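Local structure of putative 2,5-diketo-D-gluconic acid reductase B (Sinorhizobium meliloti, 3UP8) at residues T66-Y70 with G71-E75. The protein probably reduces methylglyoxal to hydroxyacetone with NADPH, as a member of the aldo/keto reductase family. Residues are numbered along the deposited sequence; the frame is centred on the assembly and turned at random.
Sequences TAQIY and GNEAE. With ACT (acetate ion), chain C.
Between T66 and E73, whose CA atoms lie 6.4 Å apart, the chain doubles back through a type I beta turn from Q68 to G71, closed by a weak hydrogen bond from G71 N to Q68 O (3.3 Å); G71 leaves the turn with a positive phi. T66 and N72 clasp the two ends of this loop. T66 OG1, swung anti to its own amide nitrogen (chi1 -172°), donates to N72 OD1 (2.8 Å) and meets the carbonyl nearly end-on, at a C=O...donor angle of 163°. The N72 side chain runs alongside that of Y70, its amide plane turned 74° from the ring and its OD1 3.5 Å from Y70 CB. The ND2 end is held by the carbonyl oxygens of T41 and M44. CB of A67 sits over one face of the Y70 ring, above its centre and 3.3 Å from the plane. Y70 OH, of the predicted proton donor, bonds ACT O (2.6 Å) of an acetate probably from the crystallisation liquor, which H128 also holds, and K95, predicted to lower its pKa. E73 reaches back with an extended chain, CG lying 3.7 Å from A67 O; OE1 approaches Q68 CA and OE2 lies near Q68 CG, the carboxylate steeply inclined to the Q68 amide. Water 1 accepts from E73 N and lies within donating distance of Q68 O and E73 OE1, which may not both be served at once, while OE2 takes bonds from T94 and S113. Q68 OE1 accepts from N100 ND2 and W97 N, and NE2 bonds the hydroxyls of S109 and S113. The loop thus links strand 63-65 to helix 73-83 of the TIM barrel, with strand 91-96 against T66, A67 and Q68, helix 103-117 against T66 and E73, and helix 46-59 against N72 and E75.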
loop_
_atom_site.group_PDB
_atom_site.type_symbol
_atom_site.label_atom_id
_atom_site.label_comp_id
_atom_site.label_asym_id
_atom_site.label_seq_id
_atom_site.Cartn_x
_atom_site.Cartn_y
_atom_site.Cartn_z
ATOM N N THR A 66 -7.586 1.960 -1.370
ATOM C CA THR A 66 -8.373 3.106 -0.900
ATOM C C THR A 66 -8.530 3.047 0.637
ATOM O O THR A 66 -7.865 2.234 1.294
ATOM C CB THR A 66 -9.727 3.194 -1.674
ATOM O OG1 THR A 66 -10.412 4.415 -1.359
ATOM C CG2 THR A 66 -10.622 1.977 -1.372
ATOM N N ALA A 67 -9.349 3.935 1.205
ATOM C CA ALA A 67 -9.524 4.040 2.658
ATOM C C ALA A 67 -10.830 4.749 2.937
ATOM O O ALA A 67 -11.269 5.561 2.137
ATOM C CB ALA A 67 -8.378 4.820 3.289
ATOM N N GLN A 68 -11.437 4.463 4.077
ATOM C CA GLN A 68 -12.641 5.180 4.491
ATOM C C GLN A 68 -12.410 6.691 4.516
ATOM O O GLN A 68 -13.223 7.452 3.981
ATOM C CB GLN A 68 -13.114 4.683 5.857
ATOM C CG GLN A 68 -13.722 3.302 5.791
ATOM C CD GLN A 68 -13.963 2.662 7.159
ATOM O OE1 GLN A 68 -13.626 3.220 8.204
ATOM N NE2 GLN A 68 -14.578 1.493 7.140
ATOM N N ILE A 69 -11.276 7.113 5.076
ATOM C CA ILE A 69 -10.989 8.547 5.273
ATOM C C ILE A 69 -10.694 9.315 3.995
ATOM O O ILE A 69 -10.850 10.536 3.982
ATOM C CB ILE A 69 -9.849 8.799 6.300
ATOM C CG1 ILE A 69 -9.867 10.251 6.803
ATOM C CG2 ILE A 69 -8.475 8.459 5.707
ATOM C CD1 ILE A 69 -11.141 10.654 7.545
ATOM N N TYR A 70 -10.250 8.634 2.935
ATOM C CA TYR A 70 -9.961 9.345 1.672
ATOM C C TYR A 70 -11.218 9.920 1.050
ATOM O O TYR A 70 -11.133 10.866 0.294
ATOM C CB TYR A 70 -9.283 8.469 0.602
ATOM C CG TYR A 70 -8.041 7.741 1.017
ATOM C CD1 TYR A 70 -7.244 8.182 2.078
ATOM C CD2 TYR A 70 -7.636 6.614 0.309
ATOM C CE1 TYR A 70 -6.086 7.484 2.440
ATOM C CE2 TYR A 70 -6.491 5.915 0.664
ATOM C CZ TYR A 70 -5.732 6.343 1.732
ATOM O OH TYR A 70 -4.597 5.614 2.052
ATOM N N GLY A 71 -12.377 9.348 1.353
ATOM C CA GLY A 71 -13.635 9.859 0.812
ATOM C C GLY A 71 -13.869 9.545 -0.659
ATOM O O GLY A 71 -14.716 10.155 -1.297
ATOM N N ASN A 72 -13.125 8.594 -1.217
ATOM C CA ASN A 72 -13.305 8.262 -2.638
ATOM C C ASN A 72 -13.667 6.797 -2.907
ATOM O O ASN A 72 -13.574 6.331 -4.049
ATOM C CB ASN A 72 -12.058 8.672 -3.435
ATOM C CG ASN A 72 -10.776 8.054 -2.877
ATOM O OD1 ASN A 72 -10.811 7.013 -2.224
ATOM N ND2 ASN A 72 -9.642 8.698 -3.135
ATOM N N GLU A 73 -14.094 6.073 -1.868
ATOM C CA GLU A 73 -14.478 4.659 -2.042
ATOM C C GLU A 73 -15.600 4.476 -3.065
ATOM O O GLU A 73 -15.565 3.536 -3.877
ATOM C CB GLU A 73 -14.919 4.036 -0.716
ATOM C CG GLU A 73 -13.783 3.627 0.218
ATOM C CD GLU A 73 -14.306 3.222 1.601
ATOM O OE1 GLU A 73 -15.211 3.921 2.135
ATOM O OE2 GLU A 73 -13.829 2.199 2.142
ATOM N N ALA A 74 -16.594 5.368 -3.025
ATOM C CA ALA A 74 -17.707 5.325 -3.978
ATOM C C ALA A 74 -17.222 5.317 -5.436
ATOM O O ALA A 74 -17.695 4.527 -6.259
ATOM C CB ALA A 74 -18.689 6.503 -3.730
ATOM N N GLU A 75 -16.261 6.177 -5.738
ATOM C CA GLU A 75 -15.759 6.317 -7.103
ATOM C C GLU A 75 -14.864 5.137 -7.477
ATOM O O GLU A 75 -14.878 4.696 -8.626
ATOM C CB GLU A 75 -15.041 7.665 -7.260
ATOM C CG GLU A 75 -15.998 8.876 -7.169
ATOM C CD GLU A 75 -16.243 9.391 -5.751
ATOM O OE1 GLU A 75 -15.854 8.730 -4.758
ATOM O OE2 GLU A 75 -16.842 10.486 -5.626
HETATM C C ACT C . -2.347 7.369 3.976
HETATM O O ACT C . -2.341 6.556 3.025
HETATM O OXT ACT C . -3.457 7.594 4.474
HETATM C CH3 ACT C . -1.115 8.038 4.500
HETATM O O HOH W 1 -14.049 6.650 1.203
#